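Local coordinates for protein similarities with probable monooxygenase (Photorhabdus luminescens, PDB 4HB9) that binds FAD and probably works as a flavin-dependent monooxygenase of the aromatic ring hydroxylase type, at residues 62-74 and 106-120. Residues are numbered along the deposited sequence; the frame is centred on the assembly and turned at random.
Sequences ENWLAFEEASRYI and RLSISRTELKEILNK. With FAD (flavin-adenine dinucleotide), chain B; EDO (1,2-ethanediol), chain K; EDO (1,2-ethanediol), chain L.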
loop_
_atom_site.group_PDB
_atom_site.type_symbol
_atom_site.label_atom_id
_atom_site.label_comp_id
_atom_site.label_asym_id
_atom_site.label_seq_id
_atom_site.Cartn_x
_atom_site.Cartn_y
_atom_site.Cartn_z
ATOM N N GLU A 62 20.399 11.824 -0.011
ATOM C CA GLU A 62 19.583 13.043 -0.065
ATOM C C GLU A 62 18.077 12.706 0.005
ATOM O O GLU A 62 17.298 13.405 0.671
ATOM C CB GLU A 62 19.939 13.953 -1.235
ATOM C CG GLU A 62 19.599 13.460 -2.626
ATOM C CD GLU A 62 19.820 14.533 -3.698
ATOM O OE1 GLU A 62 19.576 15.746 -3.429
ATOM O OE2 GLU A 62 20.201 14.155 -4.825
ATOM N N ASN A 63 17.680 11.611 -0.639
ATOM C CA ASN A 63 16.281 11.144 -0.550
ATOM C C ASN A 63 15.949 10.692 0.874
ATOM O O ASN A 63 14.871 11.017 1.402
ATOM C CB ASN A 63 15.993 9.984 -1.510
ATOM C CG ASN A 63 16.324 10.301 -2.951
ATOM O OD1 ASN A 63 17.435 10.720 -3.261
ATOM N ND2 ASN A 63 15.376 10.083 -3.840
ATOM N N TRP A 64 16.866 9.967 1.503
ATOM C CA TRP A 64 16.637 9.488 2.862
ATOM C C TRP A 64 16.449 10.676 3.820
ATOM O O TRP A 64 15.501 10.719 4.611
ATOM C CB TRP A 64 17.783 8.580 3.327
ATOM C CG TRP A 64 17.712 8.260 4.767
ATOM C CD1 TRP A 64 18.564 8.675 5.746
ATOM C CD2 TRP A 64 16.709 7.496 5.411
ATOM N NE1 TRP A 64 18.156 8.201 6.958
ATOM C CE2 TRP A 64 17.006 7.489 6.786
ATOM C CE3 TRP A 64 15.586 6.808 4.966
ATOM C CZ2 TRP A 64 16.236 6.800 7.696
ATOM C CZ3 TRP A 64 14.812 6.156 5.873
ATOM C CH2 TRP A 64 15.138 6.152 7.221
ATOM N N LEU A 65 17.301 11.684 3.704
ATOM C CA LEU A 65 17.134 12.865 4.573
ATOM C C LEU A 65 15.794 13.565 4.334
ATOM O O LEU A 65 15.167 14.053 5.291
ATOM C CB LEU A 65 18.282 13.859 4.401
ATOM C CG LEU A 65 19.661 13.445 4.906
ATOM C CD1 LEU A 65 20.628 14.606 4.742
ATOM C CD2 LEU A 65 19.662 12.978 6.344
ATOM N N ALA A 66 15.342 13.620 3.079
ATOM C CA ALA A 66 14.038 14.223 2.758
ATOM C C ALA A 66 12.870 13.435 3.392
ATOM O O ALA A 66 11.889 14.015 3.885
ATOM C CB ALA A 66 13.841 14.352 1.261
ATOM N N PHE A 67 13.004 12.122 3.386
ATOM C CA PHE A 67 12.075 11.244 4.072
ATOM C C PHE A 67 12.011 11.516 5.570
ATOM O O PHE A 67 10.920 11.633 6.121
ATOM C CB PHE A 67 12.404 9.764 3.834
ATOM C CG PHE A 67 11.524 8.837 4.604
ATOM C CD1 PHE A 67 10.227 8.586 4.180
ATOM C CD2 PHE A 67 11.974 8.224 5.771
ATOM C CE1 PHE A 67 9.396 7.759 4.892
ATOM C CE2 PHE A 67 11.145 7.382 6.491
ATOM C CZ PHE A 67 9.854 7.153 6.063
ATOM N N GLU A 68 13.164 11.606 6.219
ATOM C CA GLU A 68 13.216 11.889 7.649
ATOM C C GLU A 68 12.545 13.232 7.938
ATOM O O GLU A 68 11.802 13.345 8.901
ATOM C CB GLU A 68 14.665 11.908 8.158
ATOM C CG GLU A 68 15.287 10.529 8.196
ATOM C CD GLU A 68 16.675 10.518 8.774
ATOM O OE1 GLU A 68 17.538 11.300 8.317
ATOM O OE2 GLU A 68 16.905 9.688 9.661
ATOM N N GLU A 69 12.812 14.218 7.094
ATOM C CA GLU A 69 12.245 15.567 7.218
ATOM C C GLU A 69 10.711 15.586 7.063
ATOM O O GLU A 69 10.018 16.302 7.786
ATOM C CB GLU A 69 12.912 16.484 6.204
ATOM C CG GLU A 69 12.367 17.901 6.101
ATOM C CD GLU A 69 12.535 18.738 7.352
ATOM O OE1 GLU A 69 13.431 18.445 8.173
ATOM O OE2 GLU A 69 11.762 19.726 7.503
ATOM N N ALA A 70 10.186 14.803 6.115
ATOM C CA ALA A 70 8.755 14.840 5.814
ATOM C C ALA A 70 7.912 13.986 6.759
ATOM O O ALA A 70 6.738 14.294 6.987
ATOM C CB ALA A 70 8.506 14.424 4.374
ATOM N N SER A 71 8.488 12.920 7.303
ATOM C CA SER A 71 7.735 12.025 8.141
ATOM C C SER A 71 7.608 12.575 9.566
ATOM O O SER A 71 8.276 13.540 9.907
ATOM C CB SER A 71 8.353 10.621 8.124
ATOM O OG SER A 71 9.665 10.615 8.655
ATOM N N ARG A 72 6.706 11.970 10.336
ATOM C CA ARG A 72 6.493 12.234 11.759
ATOM C C ARG A 72 6.294 10.880 12.446
ATOM O O ARG A 72 5.912 9.893 11.799
ATOM C CB ARG A 72 5.256 13.109 11.964
ATOM C CG ARG A 72 5.346 14.462 11.272
ATOM C CD ARG A 72 6.399 15.369 11.896
ATOM N NE ARG A 72 6.208 16.756 11.447
ATOM C CZ ARG A 72 6.535 17.217 10.249
ATOM N NH1 ARG A 72 7.107 16.423 9.333
ATOM N NH2 ARG A 72 6.307 18.480 9.950
ATOM N N TYR A 73 6.566 10.819 13.740
ATOM C CA TYR A 73 6.291 9.602 14.526
ATOM C C TYR A 73 4.793 9.396 14.755
ATOM O O TYR A 73 4.055 10.346 15.007
ATOM C CB TYR A 73 7.014 9.652 15.861
ATOM C CG TYR A 73 8.509 9.738 15.717
ATOM C CD1 TYR A 73 9.249 8.671 15.194
ATOM C CD2 TYR A 73 9.187 10.891 16.088
ATOM C CE1 TYR A 73 10.626 8.757 15.053
ATOM C CE2 TYR A 73 10.559 10.988 15.952
ATOM C CZ TYR A 73 11.273 9.923 15.437
ATOM O OH TYR A 73 12.636 10.056 15.320
ATOM N N ILE A 74 4.342 8.152 14.618
ATOM C CA ILE A 74 2.964 7.775 14.916
ATOM C C ILE A 74 3.053 6.605 15.884
ATOM O O ILE A 74 4.011 5.818 15.846
ATOM C CB ILE A 74 2.126 7.464 13.645
ATOM C CG1 ILE A 74 0.667 7.117 13.977
ATOM C CG2 ILE A 74 2.706 6.316 12.841
ATOM C CD1 ILE A 74 -0.142 8.258 14.569
ATOM N N ARG A 106 5.914 4.014 14.727
ATOM C CA ARG A 106 6.078 4.016 13.274
ATOM C C ARG A 106 6.356 5.421 12.733
ATOM O O ARG A 106 6.315 6.404 13.484
ATOM C CB ARG A 106 4.823 3.419 12.638
ATOM C CG ARG A 106 4.828 1.894 12.668
ATOM C CD ARG A 106 3.449 1.298 12.857
ATOM N NE ARG A 106 3.469 -0.159 12.699
ATOM C CZ ARG A 106 3.991 -1.023 13.575
ATOM N NH1 ARG A 106 4.567 -0.607 14.700
ATOM N NH2 ARG A 106 3.950 -2.329 13.319
ATOM N N LEU A 107 6.623 5.504 11.429
ATOM C CA LEU A 107 6.792 6.769 10.749
ATOM C C LEU A 107 5.604 7.027 9.838
ATOM O O LEU A 107 5.229 6.177 9.034
ATOM C CB LEU A 107 8.090 6.756 9.957
ATOM C CG LEU A 107 9.319 6.691 10.866
ATOM C CD1 LEU A 107 10.557 6.291 10.081
ATOM C CD2 LEU A 107 9.522 8.032 11.534
ATOM N N SER A 108 5.043 8.210 9.948
ATOM C CA SER A 108 3.842 8.570 9.238
ATOM C C SER A 108 4.194 9.605 8.181
ATOM O O SER A 108 4.878 10.570 8.463
ATOM C CB SER A 108 2.795 9.091 10.234
ATOM O OG SER A 108 1.649 9.565 9.559
ATOM N N ILE A 109 3.784 9.356 6.942
ATOM C CA ILE A 109 4.046 10.272 5.835
ATOM C C ILE A 109 2.863 10.230 4.861
ATOM O O ILE A 109 2.110 9.256 4.839
ATOM C CB ILE A 109 5.387 9.913 5.151
ATOM C CG1 ILE A 109 5.813 11.000 4.146
ATOM C CG2 ILE A 109 5.310 8.499 4.589
ATOM C CD1 ILE A 109 7.240 10.871 3.622
ATOM N N SER A 110 2.657 11.288 4.075
ATOM C CA SER A 110 1.610 11.230 3.074
ATOM C C SER A 110 2.108 10.356 1.934
ATOM O O SER A 110 3.310 10.286 1.679
ATOM C CB SER A 110 1.231 12.618 2.539
ATOM O OG SER A 110 2.319 13.210 1.860
ATOM N N ARG A 111 1.184 9.684 1.261
ATOM C CA ARG A 111 1.551 8.968 0.034
ATOM C C ARG A 111 2.159 9.908 -0.992
ATOM O O ARG A 111 3.171 9.567 -1.629
ATOM C CB ARG A 111 0.384 8.211 -0.571
ATOM C CG ARG A 111 0.836 7.485 -1.834
ATOM C CD ARG A 111 -0.160 6.504 -2.398
ATOM N NE ARG A 111 0.414 5.838 -3.572
ATOM C CZ ARG A 111 0.794 4.555 -3.629
ATOM N NH1 ARG A 111 0.653 3.757 -2.590
ATOM N NH2 ARG A 111 1.341 4.081 -4.744
ATOM N N THR A 112 1.598 11.105 -1.139
ATOM C CA THR A 112 2.128 12.049 -2.143
ATOM C C THR A 112 3.593 12.437 -1.853
ATOM O O THR A 112 4.426 12.385 -2.746
ATOM C CB THR A 112 1.246 13.292 -2.370
ATOM O OG1 THR A 112 1.861 14.134 -3.360
ATOM C CG2 THR A 112 1.069 14.104 -1.097
ATOM N N GLU A 113 3.933 12.753 -0.606
ATOM C CA GLU A 113 5.324 13.066 -0.285
ATOM C C GLU A 113 6.258 11.886 -0.479
ATOM O O GLU A 113 7.365 12.062 -0.947
ATOM C CB GLU A 113 5.478 13.572 1.157
ATOM C CG GLU A 113 4.910 14.971 1.429
ATOM C CD GLU A 113 4.728 15.184 2.937
ATOM O OE1 GLU A 113 3.933 14.429 3.558
ATOM O OE2 GLU A 113 5.481 15.999 3.520
ATOM N N LEU A 114 5.831 10.707 -0.045
ATOM C CA LEU A 114 6.636 9.524 -0.172
ATOM C C LEU A 114 6.944 9.268 -1.643
ATOM O O LEU A 114 8.119 9.000 -1.993
ATOM C CB LEU A 114 5.966 8.320 0.469
ATOM C CG LEU A 114 6.727 7.002 0.417
ATOM C CD1 LEU A 114 8.082 7.111 1.078
ATOM C CD2 LEU A 114 5.899 5.917 1.063
ATOM N N LYS A 115 5.937 9.401 -2.504
ATOM C CA LYS A 115 6.169 9.200 -3.962
ATOM C C LYS A 115 7.132 10.233 -4.563
ATOM O O LYS A 115 7.997 9.893 -5.369
ATOM C CB LYS A 115 4.869 9.186 -4.757
ATOM C CG LYS A 115 4.051 7.903 -4.611
ATOM C CD LYS A 115 4.796 6.613 -4.973
ATOM C CE LYS A 115 5.405 6.593 -6.387
ATOM N NZ LYS A 115 4.401 6.959 -7.422
ATOM N N GLU A 116 6.982 11.495 -4.186
ATOM C CA GLU A 116 7.898 12.538 -4.661
ATOM C C GLU A 116 9.337 12.245 -4.248
ATOM O O GLU A 116 10.263 12.425 -5.051
ATOM C CB GLU A 116 7.471 13.937 -4.169
ATOM C CG GLU A 116 6.152 14.408 -4.768
ATOM C CD GLU A 116 6.135 14.373 -6.293
ATOM O OE1 GLU A 116 6.791 15.218 -6.913
ATOM O OE2 GLU A 116 5.445 13.508 -6.867
ATOM N N ILE A 117 9.520 11.762 -3.012
ATOM C CA ILE A 117 10.824 11.376 -2.516
ATOM C C ILE A 117 11.392 10.153 -3.235
ATOM O O ILE A 117 12.565 10.128 -3.598
ATOM C CB ILE A 117 10.774 11.151 -1.001
ATOM C CG1 ILE A 117 10.558 12.506 -0.321
ATOM C CG2 ILE A 117 12.028 10.469 -0.496
ATOM C CD1 ILE A 117 10.131 12.372 1.124
ATOM N N LEU A 118 10.550 9.148 -3.429
ATOM C CA LEU A 118 10.929 7.980 -4.219
ATOM C C LEU A 118 11.246 8.328 -5.682
ATOM O O LEU A 118 12.179 7.748 -6.261
ATOM C CB LEU A 118 9.856 6.909 -4.153
ATOM C CG LEU A 118 9.932 6.118 -2.837
ATOM C CD1 LEU A 118 8.641 5.353 -2.655
ATOM C CD2 LEU A 118 11.131 5.167 -2.821
ATOM N N ASN A 119 10.511 9.267 -6.272
ATOM C CA ASN A 119 10.757 9.634 -7.674
ATOM C C ASN A 119 12.020 10.461 -7.885
ATOM O O ASN A 119 12.599 10.444 -8.978
ATOM C CB ASN A 119 9.563 10.372 -8.276
ATOM C CG ASN A 119 8.368 9.469 -8.499
ATOM O OD1 ASN A 119 8.449 8.260 -8.358
ATOM N ND2 ASN A 119 7.236 10.068 -8.839
ATOM N N LYS A 120 12.479 11.157 -6.839
ATOM C CA LYS A 120 13.621 12.037 -6.957
ATOM C C LYS A 120 14.857 11.204 -7.329
ATOM O O LYS A 120 15.147 10.215 -6.684
ATOM C CB LYS A 120 13.861 12.764 -5.631
ATOM C CG LYS A 120 15.106 13.616 -5.582
ATOM C CD LYS A 120 14.876 14.994 -6.193
ATOM C CE LYS A 120 16.059 15.925 -5.930
ATOM N NZ LYS A 120 16.438 15.945 -4.481
HETATM P PA FAD B . 1.674 0.569 -6.304
HETATM O O1A FAD B . 2.376 1.465 -5.318
HETATM O O2A FAD B . 0.199 0.499 -6.506
HETATM O O5B FAD B . 2.364 0.782 -7.733
HETATM C C5B FAD B . 1.927 0.100 -8.893
HETATM C C4B FAD B . 2.400 0.954 -10.053
HETATM O O4B FAD B . 2.265 0.196 -11.269
HETATM C C3B FAD B . 1.599 2.260 -10.222
HETATM O O3B FAD B . 2.459 3.380 -10.439
HETATM C C2B FAD B . 0.745 1.954 -11.436
HETATM O O2B FAD B . 0.359 3.079 -12.206
HETATM C C1B FAD B . 1.683 1.040 -12.237
HETATM N N9A FAD B . 1.044 0.169 -13.225
HETATM C C8A FAD B . -0.058 -0.610 -13.056
HETATM N N7A FAD B . -0.316 -1.342 -14.178
HETATM C C5A FAD B . 0.641 -1.008 -15.071
HETATM C C6A FAD B . 0.933 -1.412 -16.460
HETATM N N6A FAD B . 0.091 -2.298 -17.041
HETATM N N1A FAD B . 1.992 -0.852 -17.081
HETATM C C2A FAD B . 2.804 0.021 -16.442
HETATM N N3A FAD B . 2.606 0.437 -15.176
HETATM C C4A FAD B . 1.545 -0.046 -14.450
HETATM N N1 FAD B . 0.632 0.333 3.260
HETATM C C2 FAD B . 1.386 0.378 4.381
HETATM O O2 FAD B . 2.418 -0.366 4.518
HETATM N N3 FAD B . 1.064 1.225 5.377
HETATM C C4 FAD B . -0.010 2.022 5.381
HETATM O O4 FAD B . -0.240 2.777 6.363
HETATM C C4X FAD B . -0.900 1.997 4.218
HETATM N N5 FAD B . -2.009 2.786 4.128
HETATM C C5X FAD B . -2.798 2.713 3.032
HETATM C C6 FAD B . -3.945 3.492 2.936
HETATM C C7 FAD B . -4.771 3.440 1.810
HETATM C C7M FAD B . -6.022 4.292 1.706
HETATM C C8 FAD B . -4.430 2.532 0.702
HETATM C C8M FAD B . -5.297 2.461 -0.536
HETATM C C9 FAD B . -3.283 1.749 0.792
HETATM C C9A FAD B . -2.446 1.796 1.906
HETATM N N10 FAD B . -1.285 0.995 1.991
HETATM C C10 FAD B . -0.496 1.066 3.134
HETATM C "C1'" FAD B . -0.907 0.033 0.936
HETATM C "C2'" FAD B . 0.105 0.597 -0.058
HETATM O "O2'" FAD B . -0.310 1.861 -0.548
HETATM C "C3'" FAD B . 0.247 -0.378 -1.225
HETATM O "O3'" FAD B . 0.312 -1.705 -0.707
HETATM C "C4'" FAD B . 1.518 -0.090 -2.011
HETATM O "O4'" FAD B . 1.262 1.016 -2.856
HETATM C "C5'" FAD B . 1.952 -1.264 -2.862
HETATM O "O5'" FAD B . 3.130 -0.875 -3.537
HETATM P P FAD B . 3.344 -1.420 -5.037
HETATM O O1P FAD B . 4.618 -0.751 -5.494
HETATM O O2P FAD B . 3.222 -2.920 -5.032
HETATM O O3P FAD B . 2.106 -0.932 -5.935
HETATM C C1 EDO K . 10.677 11.143 11.782
HETATM O O1 EDO K . 11.725 11.622 10.935
HETATM C C2 EDO K . 9.849 12.264 12.403
HETATM O O2 EDO K . 10.587 13.466 12.658
HETATM C C1 EDO L . 2.867 7.896 -10.574
HETATM O O1 EDO L . 4.049 7.121 -10.788
HETATM C C2 EDO L . 1.694 7.089 -11.087
HETATM O O2 EDO L . 1.480 5.935 -10.263
HETATM O O HOH W 1 4.130 13.815 6.096
HETATM O O HOH W 2 5.444 16.762 5.854
#
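Asn-63 grips the C-terminal end of helix 111-119. Its CG is anti to the carbonyl carbon (chi1 -55°), and the amide reaches across to the end of that helix. Asn-63 CB rests 4.1 Å from Ile-117 CG2. Asn-63 CG lies 3.8 Å from Ile-117 O. Asn-63 OD1 comes only within 4.1 Å of Lys-120 O, too far for a bond. Asn-63 ND2 gives one bond to Ile-117 O (2.8 Å) and another to Lys-120 O (2.9 Å). Lys-120 O lies in the amide plane; Ile-117 O is tilted 20° from it. Two bonds thus fix the turn of the amide. Close by, Lys-120 NZ and Glu-62 OE1 form a salt bridge; its hydrogen bond is weak.

Helices 62-70 and 111-119 run nearly antiparallel, at 168°. Ile-117 is a knob in the hole formed by Asn-63, Ala-66, Phe-67 and Ala-70. The Phe-67 ring meets Leu-107 CD1 at its edge, 3.8 Å from CE2. Ile-109 CD1 and Leu-114 CD1 both come obliquely to the ring, near Phe-67 CD1.

Strands 72-74 and 106-110 pair antiparallel through four backbone bonds, including Ser-108 N to Arg-72 O (2.6 Å). Ser-110 and Glu-113 form a capping box where helix 111-119 begins. There Arg-111 holds FAD through O4' and O1A. Strand 106-110 lies between strands 72-74 and 44-47, and helix 111-119 packs between helices 62-70 and 11-22.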